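Local coordinates for protein putative thiosulfate sulfurtransferase YOR285W (Saccharomyces cerevisiae, PDB 3D1P) that transfers sulfur from thiosulfate to glutathione, making S-sulfanylglutathione for mitochondrial hydrogen sulfide metabolism by way of a cysteine persulfide intermediate, at residues Y25-E28 with D29-I33; D75-E78 with F79-I83; K87-S90 with A91-L94. All coordinates share one frame; numbering follows the deposited sequence.

All three contacts are local, each formed within one continuous run of the single rhodanese-like domain. Interactions 1 and 2 both open a helix with a side-chain N-cap, but interaction 1 turns one flank of helix 27-36 into the buried interior, whereas interaction 2, on helix 76-83, is mostly solvent-facing and stitched by polar groups and water. Their centres lie about 30 Å apart, on opposite sides of the chain's centre. Interaction 3 is a turn leading into strand 93-97; mainly at the surface, it buries L94. It touches both others: F79 of interaction 2 packs on K87 and P88, and Y25 of interaction 1 probably hydrogen-bonds E93.

Interaction 1 of 3, residues Y25-E28 with D29-I33; sequences YSFE and DMKRI. With ACT (acetate ion), chain C.
S26 and D29 form a capping box at the start of helix 27-36: D29 N donates to S26 OG (3.1 Å), and S26 N returns a bond to D29 OD2 (3.0 Å), reaching it from above the carboxylate plane. The S26 chi1 of 67° brings OG to D29 N, and the hydroxyl also donates to an acetate oxygen, ACT O, at 2.7 Å; the ion probably came from the crystallisation liquor. Charged pairs follow on the outer side, in the conformers described here. E28, bent at chi2, lies alongside K31 and offers OE2 on its syn side to NZ, 2.6 Å away, while R32 folds back so that NH1 meets D29 OD1 (2.8 Å) on the anti side. D29 is thus shared between cap and salt bridge. Apolar contacts gather round two rings. The methyl I33 CD1 sits 3.5 Å from the Y25 ring centroid, almost exactly over the face, and M30 SE approaches that ring obliquely, a Met-aromatic contact. Over F27, K31 CG of the same conformer makes a CH-pi contact. Beyond the helix, F27 stacks on H132 and meets W129 of helix 125-131, and M30 and I33 pack on strands 41-45 and 93-97.

Interaction 2 of 3, residues D75-E78 with F79-I83; sequences DPLE and FEKQI
E78 and Q82, one helical turn apart, cross at a slant, with the carboxylate and amide planes 41° apart. Q82 NE2 donates to E78 OE2 at 2.8 Å, coming in from above the carboxylate plane, and the N-H points to the acceptor at only 140°, a noticeably bent bond. Both chains fold to make it: E78 leaves with CG anti to its backbone nitrogen (chi1 -176°) and then bends at chi2, while Q82 bends at its own chi2 and brings NE2 back to the E78 carboxylate. K81 runs differently, extended beyond CG and about perpendicular to E78. Its NZ stays 4.6 Å from E78 OE1, beyond salt-bridge range, and a water joins the two, donating to OE1 and accepting from NZ. The same lysine crosses L77 obliquely; in the conformers described, K81 NZ passes 3.7 Å from L77 CD2.

These side chains belong to the first turns of helix 76-83, which D75 caps. As N-cap, D75 receives E78 N on OD1 (2.9 Å) in an almost straight bond, again from above the carboxylate plane; P76 follows as the first helical residue, a position where the N-H that proline lacks would have no helical carbonyl to bond. The regular i to i+4 bonds begin with F79 N to D75 O at 2.8 Å. In the E80 conformer described, a second water donates to both L77 O and E80 OE1, tying a main-chain carbonyl to a carboxylate. The F79 ring packs on a different side of the helix from these polar groups: I83 CG1 lies 3.8 Å above the plane of the F79 ring, over its centre, on the side of the helix that meets the following loop.

Interaction 3 of 3, residues K87-S90 with A91-L94; sequences KPDS and AKEL
D89 closes a type I beta turn with K92, whose backbone N reaches D89 O at 3.1 Å from well above the carbonyl plane. The aspartate adds a second bond: CG stands anti to the backbone nitrogen (chi1 178°), which brings OD1 to A91 N at 2.9 Å, an Asx turn set within the beta turn, with the N-H well aimed (163°) though above the carboxylate plane. OD1 also lies 3.3 Å from the methyl A91 CB. The apolar packing is on the inner side, where P88 CB meets the L94 methyl CD2 at 4.0 Å. L94 is buried, resting on V42 and V44 of the neighbouring strand 41-45. Toward the outside the fit is looser. K92 crosses D89 at about a right angle, its CG, CD and CE passing D89 CB at about van der Waals distance; its NZ stays 5.2 Å from D89 OD2, too far for a salt bridge, and makes a weak hydrogen bond to P39 O instead. A water bridges S90 O and K92 O, with other acceptors competing for its protons. The D89 carboxylate is thus met in the turn by a peptide N-H, not the K92 ammonium, which probably helps hold the bend into strand 93-97.

Interaction 1 of 3, residues Y25-E28 with D29-I33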
loop_
_atom_site.group_PDB
_atom_site.type_symbol
_atom_site.label_atom_id
_atom_site.label_comp_id
_atom_site.label_asym_id
_atom_site.label_seq_id
_atom_site.Cartn_x
_atom_site.Cartn_y
_atom_site.Cartn_z
ATOM N N TYR A 25 -8.594 -3.297 -7.195
ATOM C CA TYR A 25 -8.311 -2.425 -8.324
ATOM C C TYR A 25 -7.434 -3.129 -9.359
ATOM O O TYR A 25 -6.441 -3.784 -9.011
ATOM C CB TYR A 25 -7.617 -1.168 -7.852
ATOM C CG TYR A 25 -8.476 -0.335 -6.913
ATOM C CD1 TYR A 25 -9.715 0.156 -7.312
ATOM C CD2 TYR A 25 -8.044 -0.018 -5.656
ATOM C CE1 TYR A 25 -10.487 0.956 -6.473
ATOM C CE2 TYR A 25 -8.812 0.815 -4.806
ATOM C CZ TYR A 25 -10.040 1.280 -5.222
ATOM O OH TYR A 25 -10.809 2.104 -4.448
ATOM N N SER A 26 -7.777 -2.954 -10.629
ATOM C CA SER A 26 -6.949 -3.339 -11.762
ATOM C C SER A 26 -5.856 -2.313 -12.025
ATOM O O SER A 26 -5.843 -1.211 -11.468
ATOM C CB SER A 26 -7.808 -3.411 -13.006
ATOM O OG SER A 26 -8.244 -2.103 -13.329
ATOM N N PHE A 27 -4.981 -2.626 -12.967
ATOM C CA PHE A 27 -3.991 -1.645 -13.432
ATOM C C PHE A 27 -4.647 -0.329 -13.863
ATOM O O PHE A 27 -4.219 0.741 -13.449
ATOM C CB PHE A 27 -3.193 -2.209 -14.612
ATOM C CG PHE A 27 -2.234 -1.199 -15.157
ATOM C CD1 PHE A 27 -1.128 -0.789 -14.424
ATOM C CD2 PHE A 27 -2.422 -0.628 -16.423
ATOM C CE1 PHE A 27 -0.267 0.170 -14.894
ATOM C CE2 PHE A 27 -1.544 0.309 -16.909
ATOM C CZ PHE A 27 -0.444 0.700 -16.141
ATOM N N GLU A 28 -5.673 -0.403 -14.712
ATOM C CA GLU A 28 -6.298 0.810 -15.174
ATOM C C GLU A 28 -6.928 1.593 -14.036
ATOM O O GLU A 28 -6.873 2.839 -13.991
ATOM C CB GLU A 28 -7.309 0.517 -16.282
ATOM C CG GLU A 28 -6.629 0.165 -17.573
ATOM C CD GLU A 28 -5.967 1.393 -18.282
ATOM O OE1 GLU A 28 -6.584 2.435 -18.221
ATOM O OE2 GLU A 28 -4.918 1.175 -18.918
ATOM N N ASP A 29 -7.530 0.886 -13.067
ATOM C CA ASP A 29 -8.054 1.557 -11.902
ATOM C C ASP A 29 -6.949 2.294 -11.124
ATOM O O ASP A 29 -7.160 3.424 -10.670
ATOM C CB ASP A 29 -8.683 0.544 -10.952
ATOM C CG ASP A 29 -9.959 -0.132 -11.446
ATOM O OD1 ASP A 29 -10.676 0.456 -12.290
ATOM O OD2 ASP A 29 -10.200 -1.271 -10.958
HETATM N N MSE A 30 -5.798 1.626 -10.970
HETATM C CA MSE A 30 -4.689 2.234 -10.249
HETATM C C MSE A 30 -4.109 3.431 -10.979
HETATM O O MSE A 30 -3.749 4.418 -10.353
HETATM C CB MSE A 30 -3.612 1.197 -9.954
HETATM C CG MSE A 30 -4.025 0.155 -8.945
HETATM SE SE MSE A 30 -4.476 0.853 -7.215
HETATM C CE MSE A 30 -2.777 1.411 -6.734
ATOM N N LYS A 31 -3.949 3.339 -12.286
ATOM C CA LYS A 31 -3.463 4.454 -13.052
ATOM C C LYS A 31 -4.305 5.689 -12.720
ATOM O O LYS A 31 -3.798 6.800 -12.488
ATOM C CB LYS A 31 -3.593 4.164 -14.540
ATOM C CG LYS A 31 -2.362 3.708 -15.188
ATOM C CD LYS A 31 -2.368 4.041 -16.689
ATOM C CE LYS A 31 -3.574 3.450 -17.377
ATOM N NZ LYS A 31 -3.384 3.321 -18.876
ATOM N N ARG A 32 -5.898 5.457 -12.778
ATOM C CA ARG A 32 -6.812 6.518 -12.447
ATOM C C ARG A 32 -6.564 7.074 -11.064
ATOM O O ARG A 32 -6.443 8.283 -10.852
ATOM C CB ARG A 32 -8.249 6.053 -12.624
ATOM C CG ARG A 32 -8.634 5.985 -14.091
ATOM C CD ARG A 32 -10.091 5.574 -14.279
ATOM N NE ARG A 32 -10.208 4.136 -14.083
ATOM C CZ ARG A 32 -10.620 3.242 -14.982
ATOM N NH1 ARG A 32 -10.640 1.939 -14.653
ATOM N NH2 ARG A 32 -11.038 3.628 -16.182
ATOM N N ILE A 33 -6.401 6.177 -10.105
ATOM C CA ILE A 33 -6.213 6.611 -8.713
ATOM C C ILE A 33 -4.939 7.427 -8.570
ATOM O O ILE A 33 -4.955 8.499 -7.949
ATOM C CB ILE A 33 -6.237 5.392 -7.791
ATOM C CG1 ILE A 33 -7.650 4.849 -7.745
ATOM C CG2 ILE A 33 -5.718 5.724 -6.403
ATOM C CD1 ILE A 33 -7.756 3.423 -7.175
HETATM C C ACT C . -10.265 -2.647 -16.382
HETATM O O ACT C . -10.157 -2.117 -15.229
HETATM O OXT ACT C . -9.194 -2.824 -17.019
HETATM C CH3 ACT C . -11.579 -3.019 -16.904
#

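Interaction 2 of 3, residues D75-E78 with F79-I83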
loop_
_atom_site.group_PDB
_atom_site.type_symbol
_atom_site.label_atom_id
_atom_site.label_comp_id
_atom_site.label_asym_id
_atom_site.label_seq_id
_atom_site.Cartn_x
_atom_site.Cartn_y
_atom_site.Cartn_z
ATOM N N ASP A 75 0.511 1.366 17.672
ATOM C CA ASP A 75 0.012 2.716 17.949
ATOM C C ASP A 75 0.856 3.754 17.190
ATOM O O ASP A 75 1.937 3.427 16.677
ATOM C CB ASP A 75 -0.031 2.986 19.440
ATOM C CG ASP A 75 1.327 3.208 20.026
ATOM O OD1 ASP A 75 2.093 4.084 19.568
ATOM O OD2 ASP A 75 1.651 2.536 21.027
ATOM N N PRO A 76 0.360 4.995 17.047
ATOM C CA PRO A 76 1.068 5.958 16.214
ATOM C C PRO A 76 2.512 6.221 16.595
ATOM O O PRO A 76 3.332 6.330 15.729
ATOM C CB PRO A 76 0.213 7.236 16.296
ATOM C CG PRO A 76 -1.158 6.726 16.629
ATOM C CD PRO A 76 -0.907 5.546 17.548
ATOM N N LEU A 77 2.819 6.354 17.874
ATOM C CA LEU A 77 4.179 6.659 18.282
ATOM C C LEU A 77 5.118 5.487 17.967
ATOM O O LEU A 77 6.213 5.667 17.417
ATOM C CB LEU A 77 4.195 7.036 19.760
ATOM C CG LEU A 77 5.555 7.428 20.320
ATOM C CD1 LEU A 77 5.995 8.802 19.839
ATOM C CD2 LEU A 77 5.500 7.399 21.865
ATOM N N GLU A 78 4.677 4.288 18.285
ATOM C CA GLU A 78 5.482 3.108 18.051
ATOM C C GLU A 78 5.618 2.810 16.554
ATOM O O GLU A 78 6.687 2.385 16.105
ATOM C CB GLU A 78 4.882 1.894 18.791
ATOM C CG GLU A 78 5.697 0.609 18.701
ATOM C CD GLU A 78 7.031 0.629 19.455
ATOM O OE1 GLU A 78 7.334 1.616 20.156
ATOM O OE2 GLU A 78 7.751 -0.356 19.354
ATOM N N PHE A 79 4.560 3.085 15.783
ATOM C CA PHE A 79 4.646 2.927 14.341
ATOM C C PHE A 79 5.801 3.780 13.789
ATOM O O PHE A 79 6.620 3.316 13.004
ATOM C CB PHE A 79 3.319 3.330 13.711
ATOM C CG PHE A 79 3.233 3.064 12.212
ATOM C CD1 PHE A 79 2.512 2.012 11.731
ATOM C CD2 PHE A 79 3.868 3.909 11.316
ATOM C CE1 PHE A 79 2.420 1.771 10.360
ATOM C CE2 PHE A 79 3.785 3.657 9.943
ATOM C CZ PHE A 79 3.053 2.588 9.476
ATOM N N GLU A 80 5.847 5.055 14.159
ATOM C CA GLU A 80 6.889 5.887 13.616
ATOM C C GLU A 80 8.263 5.437 14.104
ATOM O O GLU A 80 9.227 5.453 13.326
ATOM C CB GLU A 80 6.620 7.352 13.905
ATOM C CG GLU A 80 7.509 8.297 13.143
ATOM C CD GLU A 80 8.844 8.571 13.771
ATOM O OE1 GLU A 80 9.034 8.255 14.962
ATOM O OE2 GLU A 80 9.727 9.105 13.070
ATOM N N LYS A 81 8.390 4.961 15.345
ATOM C CA LYS A 81 9.684 4.461 15.770
ATOM C C LYS A 81 10.130 3.249 14.963
ATOM O O LYS A 81 11.331 3.122 14.649
ATOM C CB LYS A 81 9.657 4.144 17.256
ATOM C CG LYS A 81 9.540 5.372 18.113
ATOM C CD LYS A 81 9.334 4.939 19.555
ATOM C CE LYS A 81 9.293 6.083 20.509
ATOM N NZ LYS A 81 8.771 5.641 21.821
ATOM N N GLN A 82 9.205 2.337 14.663
ATOM C CA GLN A 82 9.565 1.131 13.977
ATOM C C GLN A 82 9.741 1.323 12.475
ATOM O O GLN A 82 10.632 0.721 11.881
ATOM C CB GLN A 82 8.533 0.052 14.280
ATOM C CG GLN A 82 8.514 -0.343 15.816
ATOM C CD GLN A 82 9.848 -0.870 16.438
ATOM O OE1 GLN A 82 10.603 -1.501 15.735
ATOM N NE2 GLN A 82 10.101 -0.633 17.776
ATOM N N ILE A 83 8.856 2.099 11.857
ATOM C CA ILE A 83 8.805 2.219 10.407
ATOM C C ILE A 83 9.525 3.451 9.906
ATOM O O ILE A 83 10.014 3.438 8.796
ATOM C CB ILE A 83 7.323 2.233 9.931
ATOM C CG1 ILE A 83 6.553 1.074 10.545
ATOM C CG2 ILE A 83 7.223 2.185 8.401
ATOM C CD1 ILE A 83 7.080 -0.308 10.261
HETATM O O HOH W 1 7.426 8.208 17.146
HETATM O O HOH W 2 6.460 3.937 21.386
#

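Interaction 3 of 3, residues K87-S90 with A91-L94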
loop_
_atom_site.group_PDB
_atom_site.type_symbol
_atom_site.label_atom_id
_atom_site.label_comp_id
_atom_site.label_asym_id
_atom_site.label_seq_id
_atom_site.Cartn_x
_atom_site.Cartn_y
_atom_site.Cartn_z
ATOM N N LYS A 87 2.207 6.997 11.106
ATOM C CA LYS A 87 1.157 6.017 10.904
ATOM C C LYS A 87 0.045 6.627 10.056
ATOM O O LYS A 87 -0.432 7.713 10.348
ATOM C CB LYS A 87 0.589 5.590 12.247
ATOM C CG LYS A 87 -0.396 4.453 12.125
ATOM C CD LYS A 87 -0.915 3.963 13.476
ATOM C CE LYS A 87 -1.936 2.834 13.353
ATOM N NZ LYS A 87 -2.572 2.508 14.652
ATOM N N PRO A 88 -0.372 5.938 8.992
ATOM C CA PRO A 88 -1.417 6.509 8.156
ATOM C C PRO A 88 -2.692 6.802 8.918
ATOM O O PRO A 88 -3.112 6.036 9.801
ATOM C CB PRO A 88 -1.649 5.423 7.088
ATOM C CG PRO A 88 -0.323 4.779 6.971
ATOM C CD PRO A 88 0.187 4.723 8.387
ATOM N N ASP A 89 -3.352 7.863 8.506
ATOM C CA ASP A 89 -4.645 8.268 9.073
ATOM C C ASP A 89 -5.705 7.215 8.759
ATOM O O ASP A 89 -5.951 6.919 7.589
ATOM C CB ASP A 89 -4.972 9.609 8.410
ATOM C CG ASP A 89 -6.292 10.214 8.798
ATOM O OD1 ASP A 89 -7.115 9.598 9.493
ATOM O OD2 ASP A 89 -6.478 11.378 8.384
ATOM N N SER A 90 -6.370 6.691 9.806
ATOM C CA SER A 90 -7.360 5.650 9.592
ATOM C C SER A 90 -8.620 6.112 8.892
ATOM O O SER A 90 -9.417 5.274 8.488
ATOM C CB SER A 90 -7.669 4.897 10.837
ATOM O OG SER A 90 -8.276 5.782 11.722
ATOM N N ALA A 91 -8.817 7.410 8.744
ATOM C CA ALA A 91 -9.955 7.926 8.006
ATOM C C ALA A 91 -9.749 7.801 6.507
ATOM O O ALA A 91 -10.707 7.973 5.762
ATOM C CB ALA A 91 -10.195 9.414 8.356
ATOM N N LYS A 92 -8.523 7.564 6.050
ATOM C CA LYS A 92 -8.226 7.489 4.638
ATOM C C LYS A 92 -8.479 6.091 4.106
ATOM O O LYS A 92 -8.568 5.126 4.847
ATOM C CB LYS A 92 -6.773 7.871 4.418
ATOM C CG LYS A 92 -6.503 9.350 4.717
ATOM C CD LYS A 92 -5.082 9.732 4.365
ATOM C CE LYS A 92 -4.699 11.170 4.674
ATOM N NZ LYS A 92 -3.319 11.457 4.223
ATOM N N GLU A 93 -8.569 6.001 2.777
ATOM C CA GLU A 93 -8.564 4.720 2.092
ATOM C C GLU A 93 -7.108 4.264 1.915
ATOM O O GLU A 93 -6.327 4.968 1.281
ATOM C CB GLU A 93 -9.195 4.824 0.707
ATOM C CG GLU A 93 -9.188 3.521 -0.032
ATOM C CD GLU A 93 -9.709 3.573 -1.457
ATOM O OE1 GLU A 93 -10.015 4.655 -1.969
ATOM O OE2 GLU A 93 -9.784 2.486 -2.076
ATOM N N LEU A 94 -6.762 3.114 2.468
ATOM C CA LEU A 94 -5.426 2.550 2.307
ATOM C C LEU A 94 -5.516 1.415 1.286
ATOM O O LEU A 94 -6.338 0.503 1.452
ATOM C CB LEU A 94 -4.893 1.982 3.621
ATOM C CG LEU A 94 -4.186 2.985 4.538
ATOM C CD1 LEU A 94 -5.105 4.162 4.978
ATOM C CD2 LEU A 94 -3.611 2.249 5.735
HETATM O O HOH W 3 -9.094 3.050 6.792
#